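Local atomic coordinates of bifunctional GH43-CE protein (Bacteroides eggerthii, PDB entry 6MLY), a protein that probably hydrolyses xylan-derived beta-xylosides through its glycoside hydrolase family 43 part and carries a carbohydrate-esterase domain of the alpha/beta-hydrolase type on the same chain. Residues Q333-P338 against K367-Q372; G554-A559 against N694-A699; S620-T625 against S667-V672. All blocks are in the same frame, centred on the assembly; numbering follows the deposited sequence.

In the fold
The three contacts sample two different parts of an elongated chain. Contact 1 comes first in sequence and belongs to an eight-stranded antiparallel sheet of the concanavalin A-like region, a sheet that strand 51-52 of the GH43 part joins at one border. Contacts 2 and 3 lie across the chain's centre, about 48 and 49 Å from contact 1 between centres, within the esterase domain. There contact 3 pairs strands 621-627 and 671-675 of the central sheet and is nested inside the chain loop closed by contact 2, where the turn after strand 546-552 of that sheet meets helix 696-701. Their centres are about 24 Å apart and their nearest atoms about 8 Å, in a domain distinct from the one holding contact 1.

Contact 1 of 3, residues Q333-P338 against K367-Q372; sequences QWNHNP and KNILTQ
The indole of Trp-334 is covered on both faces: Leu-370 CD1 stands 3.5 Å from the centroid of the six-membered ring, only 2° off its normal, while Pro-338 CB lies over the opposite face toward the rim. At the ring edge, in plane, comes Asn-368 O, 3.7 Å from Trp-334 CZ3. With CG anti to the backbone N (chi1 -172°), Leu-370 carries CD1 over the ring in a CH-pi contact. The imidazole of His-336 is met at its edge by Asn-335 OD1, which accepts a bond from His-336 ND1 although the donor stands above the amide carbonyl plane. The backbones are joined by an antiparallel pairing within the sheet of the concanavalin A-like region, which strand 51-52 extends beyond strand 333-335. Gln-333 N donates to Thr-371 O (3.0 Å), and Asn-335 N donates to Ile-369 O at 2.9 Å. An alanine in place of Trp-334 would probably leave Leu-370 and Pro-338 facing a gap where the indole had separated them. Asn-335 and Ile-369 extend alongside each other, CB to CB 4.1 Å, both touching Phe-401, while Asn-335 ND2 bonds to Tyr-91 OH.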
loop_
_atom_site.group_PDB
_atom_site.type_symbol
_atom_site.label_atom_id
_atom_site.label_comp_id
_atom_site.label_asym_id
_atom_site.label_seq_id
_atom_site.Cartn_x
_atom_site.Cartn_y
_atom_site.Cartn_z
ATOM N N GLN A 333 -16.991 -0.631 10.804
ATOM C CA GLN A 333 -17.827 0.459 10.290
ATOM C C GLN A 333 -17.968 0.273 8.770
ATOM O O GLN A 333 -16.980 0.026 8.082
ATOM C CB GLN A 333 -17.231 1.842 10.600
ATOM C CG GLN A 333 -16.607 1.995 11.987
ATOM C CD GLN A 333 -16.115 3.400 12.254
ATOM O OE1 GLN A 333 -16.472 4.341 11.552
ATOM N NE2 GLN A 333 -15.293 3.563 13.282
ATOM N N TRP A 334 -19.198 0.410 8.258
ATOM C CA TRP A 334 -19.484 0.356 6.823
ATOM C C TRP A 334 -19.039 1.657 6.145
ATOM O O TRP A 334 -18.867 2.680 6.792
ATOM C CB TRP A 334 -20.975 0.116 6.563
ATOM C CG TRP A 334 -21.550 -1.091 7.237
ATOM C CD1 TRP A 334 -22.143 -1.143 8.464
ATOM C CD2 TRP A 334 -21.625 -2.424 6.704
ATOM N NE1 TRP A 334 -22.568 -2.415 8.736
ATOM C CE2 TRP A 334 -22.265 -3.222 7.676
ATOM C CE3 TRP A 334 -21.216 -3.021 5.508
ATOM C CZ2 TRP A 334 -22.499 -4.582 7.487
ATOM C CZ3 TRP A 334 -21.449 -4.365 5.323
ATOM C CH2 TRP A 334 -22.081 -5.133 6.300
ATOM N N ASN A 335 -18.869 1.592 4.823
ATOM C CA ASN A 335 -18.690 2.759 3.968
ATOM C C ASN A 335 -20.078 3.261 3.557
ATOM O O ASN A 335 -20.778 2.577 2.800
ATOM C CB ASN A 335 -17.842 2.426 2.739
ATOM C CG ASN A 335 -17.754 3.556 1.734
ATOM O OD1 ASN A 335 -17.718 4.730 2.102
ATOM N ND2 ASN A 335 -17.689 3.204 0.458
ATOM N N HIS A 336 -20.460 4.443 4.065
ATOM C CA HIS A 336 -21.785 5.023 3.851
ATOM C C HIS A 336 -22.842 4.101 4.473
ATOM O O HIS A 336 -22.499 3.113 5.125
ATOM C CB HIS A 336 -22.030 5.297 2.357
ATOM C CG HIS A 336 -21.422 6.561 1.849
ATOM N ND1 HIS A 336 -20.055 6.741 1.751
ATOM C CD2 HIS A 336 -21.988 7.691 1.374
ATOM C CE1 HIS A 336 -19.807 7.937 1.257
ATOM N NE2 HIS A 336 -20.977 8.538 1.017
ATOM N N ASN A 337 -24.121 4.445 4.280
ATOM C CA ASN A 337 -25.232 3.715 4.877
ATOM C C ASN A 337 -25.305 2.307 4.299
ATOM O O ASN A 337 -25.463 2.138 3.092
ATOM C CB ASN A 337 -26.569 4.429 4.674
ATOM C CG ASN A 337 -26.688 5.674 5.518
ATOM O OD1 ASN A 337 -25.791 5.980 6.299
ATOM N ND2 ASN A 337 -27.785 6.398 5.363
ATOM N N PRO A 338 -25.229 1.257 5.150
ATOM C CA PRO A 338 -25.336 -0.119 4.672
ATOM C C PRO A 338 -26.764 -0.434 4.210
ATOM O O PRO A 338 -27.709 0.185 4.696
ATOM C CB PRO A 338 -24.970 -0.958 5.906
ATOM C CG PRO A 338 -25.348 -0.083 7.077
ATOM C CD PRO A 338 -25.071 1.331 6.612
ATOM N N LYS A 367 -22.235 -0.537 -2.317
ATOM C CA LYS A 367 -22.786 -0.607 -0.979
ATOM C C LYS A 367 -22.201 -1.821 -0.252
ATOM O O LYS A 367 -21.691 -2.748 -0.879
ATOM C CB LYS A 367 -24.314 -0.692 -1.046
ATOM C CG LYS A 367 -24.999 0.516 -1.671
ATOM C CD LYS A 367 -26.511 0.439 -1.649
ATOM C CE LYS A 367 -27.113 0.711 -0.284
ATOM N NZ LYS A 367 -27.044 2.143 0.080
ATOM N N ASN A 368 -22.271 -1.775 1.081
ATOM C CA ASN A 368 -21.937 -2.885 1.971
ATOM C C ASN A 368 -20.447 -3.234 1.850
ATOM O O ASN A 368 -20.068 -4.402 1.922
ATOM C CB ASN A 368 -22.863 -4.083 1.743
ATOM C CG ASN A 368 -24.314 -3.747 2.027
ATOM O OD1 ASN A 368 -24.817 -2.720 1.579
ATOM N ND2 ASN A 368 -24.997 -4.597 2.778
ATOM N N ILE A 369 -19.610 -2.201 1.696
ATOM C CA ILE A 369 -18.172 -2.329 1.888
ATOM C C ILE A 369 -17.901 -2.189 3.395
ATOM O O ILE A 369 -18.177 -1.137 3.983
ATOM C CB ILE A 369 -17.400 -1.296 1.039
ATOM C CG1 ILE A 369 -17.708 -1.439 -0.455
ATOM C CG2 ILE A 369 -15.902 -1.382 1.308
ATOM C CD1 ILE A 369 -16.971 -0.455 -1.337
ATOM N N LEU A 370 -17.376 -3.267 3.997
ATOM C CA LEU A 370 -17.161 -3.412 5.446
ATOM C C LEU A 370 -15.691 -3.119 5.770
ATOM O O LEU A 370 -14.817 -3.595 5.064
ATOM C CB LEU A 370 -17.536 -4.847 5.830
ATOM C CG LEU A 370 -17.567 -5.156 7.324
ATOM C CD1 LEU A 370 -18.708 -4.421 8.014
ATOM C CD2 LEU A 370 -17.670 -6.654 7.565
ATOM N N THR A 371 -15.421 -2.349 6.835
ATOM C CA THR A 371 -14.075 -1.793 7.039
ATOM C C THR A 371 -13.647 -1.759 8.512
ATOM O O THR A 371 -14.466 -1.617 9.413
ATOM C CB THR A 371 -13.985 -0.361 6.499
ATOM O OG1 THR A 371 -14.603 0.494 7.459
ATOM C CG2 THR A 371 -14.635 -0.192 5.143
ATOM N N GLN A 372 -12.329 -1.880 8.712
ATOM C CA GLN A 372 -11.614 -1.492 9.921
ATOM C C GLN A 372 -10.483 -0.538 9.514
ATOM O O GLN A 372 -10.205 -0.377 8.331
ATOM C CB GLN A 372 -11.046 -2.708 10.651
ATOM C CG GLN A 372 -12.100 -3.717 11.080
ATOM C CD GLN A 372 -11.595 -4.688 12.121
ATOM O OE1 GLN A 372 -10.624 -4.430 12.829
ATOM N NE2 GLN A 372 -12.275 -5.814 12.243
#

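Contact 2 of 3, residues G554-A559 against N694-A699; sequences GSAWFA and NSPEAA. With ACT (acetate ion), chain E.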
loop_
_atom_site.group_PDB
_atom_site.type_symbol
_atom_site.label_atom_id
_atom_site.label_comp_id
_atom_site.label_asym_id
_atom_site.label_seq_id
_atom_site.Cartn_x
_atom_site.Cartn_y
_atom_site.Cartn_z
ATOM N N GLY A 554 12.214 -7.575 -21.449
ATOM C CA GLY A 554 12.221 -7.274 -22.867
ATOM C C GLY A 554 11.376 -6.052 -23.178
ATOM O O GLY A 554 10.206 -5.996 -22.815
ATOM N N SER A 555 11.990 -5.068 -23.842
ATOM C CA SER A 555 11.310 -3.836 -24.210
ATOM C C SER A 555 11.796 -3.290 -25.561
ATOM O O SER A 555 11.269 -2.285 -26.029
ATOM C CB SER A 555 11.498 -2.815 -23.122
ATOM O OG SER A 555 12.880 -2.597 -22.855
ATOM N N ALA A 556 12.782 -3.947 -26.186
ATOM C CA ALA A 556 13.548 -3.357 -27.280
ATOM C C ALA A 556 14.221 -2.062 -26.798
ATOM O O ALA A 556 14.425 -1.126 -27.573
ATOM C CB ALA A 556 12.652 -3.119 -28.472
ATOM N N TRP A 557 14.573 -2.033 -25.509
ATOM C CA TRP A 557 15.222 -0.894 -24.858
ATOM C C TRP A 557 14.335 0.368 -24.888
ATOM O O TRP A 557 14.861 1.491 -24.936
ATOM C CB TRP A 557 16.590 -0.627 -25.499
ATOM C CG TRP A 557 17.460 -1.838 -25.643
ATOM C CD1 TRP A 557 18.107 -2.513 -24.650
ATOM C CD2 TRP A 557 17.808 -2.508 -26.866
ATOM N NE1 TRP A 557 18.818 -3.563 -25.165
ATOM C CE2 TRP A 557 18.656 -3.583 -26.522
ATOM C CE3 TRP A 557 17.485 -2.309 -28.213
ATOM C CZ2 TRP A 557 19.180 -4.451 -27.478
ATOM C CZ3 TRP A 557 17.999 -3.169 -29.157
ATOM C CH2 TRP A 557 18.837 -4.226 -28.792
ATOM N N PHE A 558 13.006 0.197 -24.832
ATOM C CA PHE A 558 12.068 1.324 -24.948
ATOM C C PHE A 558 11.324 1.582 -23.632
ATOM O O PHE A 558 10.712 2.634 -23.494
ATOM C CB PHE A 558 11.049 1.095 -26.068
ATOM C CG PHE A 558 11.563 1.344 -27.465
ATOM C CD1 PHE A 558 12.251 2.507 -27.777
ATOM C CD2 PHE A 558 11.332 0.427 -28.481
ATOM C CE1 PHE A 558 12.719 2.735 -29.063
ATOM C CE2 PHE A 558 11.796 0.658 -29.768
ATOM C CZ PHE A 558 12.490 1.813 -30.057
ATOM N N ALA A 559 11.394 0.644 -22.678
ATOM C CA ALA A 559 10.600 0.701 -21.445
ATOM C C ALA A 559 11.508 0.982 -20.243
ATOM O O ALA A 559 12.664 0.555 -20.223
ATOM C CB ALA A 559 9.842 -0.589 -21.268
ATOM N N ASN A 694 15.241 3.563 -37.840
ATOM C CA ASN A 694 13.967 3.426 -37.132
ATOM C C ASN A 694 13.990 2.214 -36.190
ATOM O O ASN A 694 13.177 2.151 -35.268
ATOM C CB ASN A 694 12.791 3.329 -38.109
ATOM C CG ASN A 694 12.338 4.674 -38.639
ATOM O OD1 ASN A 694 11.227 4.793 -39.149
ATOM N ND2 ASN A 694 13.181 5.688 -38.521
ATOM N N SER A 695 14.908 1.264 -36.417
ATOM C CA SER A 695 14.950 0.023 -35.635
ATOM C C SER A 695 15.347 0.325 -34.189
ATOM O O SER A 695 16.014 1.322 -33.926
ATOM C CB SER A 695 15.863 -1.001 -36.273
ATOM O OG SER A 695 17.214 -0.562 -36.276
ATOM N N PRO A 696 14.942 -0.517 -33.209
ATOM C CA PRO A 696 15.217 -0.264 -31.792
ATOM C C PRO A 696 16.687 -0.032 -31.404
ATOM O O PRO A 696 16.953 0.660 -30.414
ATOM C CB PRO A 696 14.740 -1.550 -31.104
ATOM C CG PRO A 696 13.674 -2.088 -32.024
ATOM C CD PRO A 696 14.171 -1.753 -33.412
ATOM N N GLU A 697 17.615 -0.630 -32.158
ATOM C CA GLU A 697 19.054 -0.503 -31.895
ATOM C C GLU A 697 19.547 0.892 -32.309
ATOM O O GLU A 697 20.431 1.449 -31.657
ATOM C CB GLU A 697 19.862 -1.615 -32.580
ATOM C CG GLU A 697 19.531 -1.852 -34.043
ATOM C CD GLU A 697 18.709 -3.104 -34.309
ATOM O OE1 GLU A 697 17.584 -3.201 -33.762
ATOM O OE2 GLU A 697 19.209 -3.995 -35.053
ATOM N N ALA A 698 18.969 1.445 -33.384
ATOM C CA ALA A 698 19.278 2.803 -33.852
ATOM C C ALA A 698 18.866 3.841 -32.792
ATOM O O ALA A 698 19.564 4.845 -32.579
ATOM C CB ALA A 698 18.588 3.057 -35.171
ATOM N N ALA A 699 17.726 3.599 -32.134
ATOM C CA ALA A 699 17.242 4.446 -31.053
ATOM C C ALA A 699 18.138 4.286 -29.818
ATOM O O ALA A 699 18.327 5.243 -29.079
ATOM C CB ALA A 699 15.805 4.112 -30.731
HETATM C C ACT E . 11.088 -7.224 -26.748
HETATM O O ACT E . 10.762 -7.002 -27.937
HETATM O OXT ACT E . 12.010 -6.590 -26.180
HETATM C CH3 ACT E . 10.349 -8.291 -25.987
#
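The turn that follows strand 546-552 of the alpha/beta-hydrolase domain meets the first turn of helix 696-701, with Ala-556, Trp-557 and Phe-558 gathered round Pro-696. The proline ring is the centre of the contact. Its CB lies 3.7 Å from Ala-556 CB, and the same carbon is 3.9 Å from Phe-558 CE2, the phenyl group passing the pyrrolidine at a slant. Trp-557 approaches from another direction, its CE3 3.7 Å from Pro-696 O and its CZ3 4.2 Å from Glu-697 CB. Ala-556 and Trp-557 both have positive phi (58° and 62°), and both CB atoms are directed toward the helix. In alpha/beta hydrolases a loop at this place in the fold commonly supplies backbone N-H groups to the oxyanion hole. Consistent with that, an acetate ion, probably from the crystallisation liquor, receives a weak hydrogen bond from Ala-556 N to its OXT (2.8 Å). Outside the two segments, Ser-629 OG bonds to Ser-555 N and Ser-589 OG to Trp-557 O; the indole also meets the His-632 ring. One turn further along the helix, Ala-699 CB packs 3.8 Å from Phe-558 CE1, and Phe-558 carries over one face of its ring, toward the rim, the carbonyl oxygen of Ala-556.

Contact 3 of 3, residues S620-T625 against S667-V672; sequences SFIGIT and SRVDAV
The phenyl ring of Phe-621 and the carboxylate of Asp-670 run past one another in opposite senses, their planes turned 39° apart. The phenyl group, its CG anti to the backbone N (chi1 -176°), runs on until CZ lies 3.9 Å from Ala-671 CB, and Phe-785 of helix 775-789 packs against both residues. The carboxylate travels the other way: Asp-670 OD2 takes the N-H of Ile-622 at 3.0 Å on its anti side, 23° out of the carboxylate plane. Asp-670 N in turn donates to Ile-622 O (2.9 Å), so a single residue grips both polar backbone atoms of Ile-622, its carboxylate serving where a strand would offer a carbonyl. Further along, Ile-624 and Val-672 project together from the same face of the sheet, CG2 to CG2 3.8 Å. Val-669 CG2 closes on the same methyl, Ile-624 CG2, at 4.0 Å; helix 596-610 covers this side through Val-601 and Ile-605. Ile-624 N adds a weak bond to Ala-671 O, 3.0 Å long. Such parallel neighbours, with helices packed on both faces, are typical of the central sheet of the alpha/beta-hydrolase fold, in which strand 621-627 leads into a probable nucleophile elbow at Ser-628.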
loop_
_atom_site.group_PDB
_atom_site.type_symbol
_atom_site.label_atom_id
_atom_site.label_comp_id
_atom_site.label_asym_id
_atom_site.label_seq_id
_atom_site.Cartn_x
_atom_site.Cartn_y
_atom_site.Cartn_z
ATOM N N SER A 620 27.049 -13.959 -2.332
ATOM C CA SER A 620 28.077 -14.876 -2.796
ATOM C C SER A 620 27.658 -15.417 -4.171
ATOM O O SER A 620 28.500 -15.856 -4.947
ATOM C CB SER A 620 28.328 -15.986 -1.802
ATOM O OG SER A 620 27.274 -16.938 -1.810
ATOM N N PHE A 621 26.347 -15.363 -4.443
ATOM C CA PHE A 621 25.759 -15.711 -5.722
ATOM C C PHE A 621 24.726 -14.650 -6.133
ATOM O O PHE A 621 23.761 -14.400 -5.408
ATOM C CB PHE A 621 25.108 -17.095 -5.639
ATOM C CG PHE A 621 24.542 -17.606 -6.941
ATOM C CD1 PHE A 621 25.326 -18.351 -7.811
ATOM C CD2 PHE A 621 23.227 -17.347 -7.296
ATOM C CE1 PHE A 621 24.804 -18.826 -9.005
ATOM C CE2 PHE A 621 22.709 -17.820 -8.492
ATOM C CZ PHE A 621 23.498 -18.560 -9.344
ATOM N N ILE A 622 24.945 -14.043 -7.308
ATOM C CA ILE A 622 23.959 -13.206 -8.000
ATOM C C ILE A 622 23.815 -13.704 -9.451
ATOM O O ILE A 622 24.673 -13.436 -10.302
ATOM C CB ILE A 622 24.365 -11.720 -7.943
ATOM C CG1 ILE A 622 24.469 -11.214 -6.498
ATOM C CG2 ILE A 622 23.412 -10.872 -8.774
ATOM C CD1 ILE A 622 24.901 -9.769 -6.367
ATOM N N GLY A 623 22.729 -14.436 -9.729
ATOM C CA GLY A 623 22.344 -14.782 -11.103
ATOM C C GLY A 623 21.687 -13.600 -11.799
ATOM O O GLY A 623 21.411 -12.589 -11.163
ATOM N N ILE A 624 21.437 -13.724 -13.106
ATOM C CA ILE A 624 20.772 -12.670 -13.876
ATOM C C ILE A 624 20.218 -13.276 -15.168
ATOM O O ILE A 624 20.835 -14.157 -15.757
ATOM C CB ILE A 624 21.729 -11.494 -14.161
ATOM C CG1 ILE A 624 20.994 -10.293 -14.764
ATOM C CG2 ILE A 624 22.893 -11.934 -15.039
ATOM C CD1 ILE A 624 21.776 -9.000 -14.700
ATOM N N THR A 625 19.056 -12.776 -15.597
ATOM C CA THR A 625 18.346 -13.306 -16.750
ATOM C C THR A 625 17.404 -12.234 -17.312
ATOM O O THR A 625 17.202 -11.196 -16.698
ATOM C CB THR A 625 17.616 -14.601 -16.371
ATOM O OG1 THR A 625 16.934 -15.105 -17.520
ATOM C CG2 THR A 625 16.634 -14.408 -15.236
ATOM N N SER A 667 30.063 -5.145 -9.236
ATOM C CA SER A 667 28.928 -5.243 -10.161
ATOM C C SER A 667 28.913 -6.604 -10.875
ATOM O O SER A 667 28.295 -6.728 -11.925
ATOM C CB SER A 667 28.971 -4.121 -11.170
ATOM O OG SER A 667 30.059 -4.285 -12.068
ATOM N N ARG A 668 29.566 -7.615 -10.290
ATOM C CA ARG A 668 29.723 -8.924 -10.923
ATOM C C ARG A 668 28.407 -9.701 -10.883
ATOM O O ARG A 668 27.551 -9.444 -10.037
ATOM C CB ARG A 668 30.792 -9.764 -10.221
ATOM C CG ARG A 668 32.199 -9.565 -10.760
ATOM C CD ARG A 668 33.187 -10.464 -10.043
ATOM N NE ARG A 668 34.557 -10.293 -10.517
ATOM C CZ ARG A 668 35.517 -9.671 -9.842
ATOM N NH1 ARG A 668 35.253 -9.106 -8.672
ATOM N NH2 ARG A 668 36.743 -9.636 -10.336
ATOM N N VAL A 669 28.292 -10.667 -11.801
ATOM C CA VAL A 669 27.254 -11.692 -11.782
ATOM C C VAL A 669 27.939 -13.049 -11.963
ATOM O O VAL A 669 29.024 -13.122 -12.537
ATOM C CB VAL A 669 26.173 -11.440 -12.852
ATOM C CG1 VAL A 669 25.420 -10.145 -12.579
ATOM C CG2 VAL A 669 26.736 -11.445 -14.266
ATOM N N ASP A 670 27.291 -14.111 -11.475
ATOM C CA ASP A 670 27.913 -15.434 -11.368
ATOM C C ASP A 670 27.289 -16.443 -12.351
ATOM O O ASP A 670 27.839 -17.531 -12.545
ATOM C CB ASP A 670 27.838 -15.925 -9.921
ATOM C CG ASP A 670 28.462 -14.961 -8.927
ATOM O OD1 ASP A 670 29.615 -14.547 -9.155
ATOM O OD2 ASP A 670 27.780 -14.617 -7.940
ATOM N N ALA A 671 26.166 -16.083 -12.983
ATOM C CA ALA A 671 25.438 -16.991 -13.858
ATOM C C ALA A 671 24.443 -16.197 -14.709
ATOM O O ALA A 671 23.767 -15.310 -14.198
ATOM C CB ALA A 671 24.736 -18.038 -13.030
ATOM N N VAL A 672 24.357 -16.536 -16.002
ATOM C CA VAL A 672 23.477 -15.845 -16.943
ATOM C C VAL A 672 22.589 -16.877 -17.644
ATOM O O VAL A 672 23.043 -17.967 -17.979
ATOM C CB VAL A 672 24.275 -15.013 -17.965
ATOM C CG1 VAL A 672 23.370 -14.359 -18.997
ATOM C CG2 VAL A 672 25.144 -13.966 -17.291
#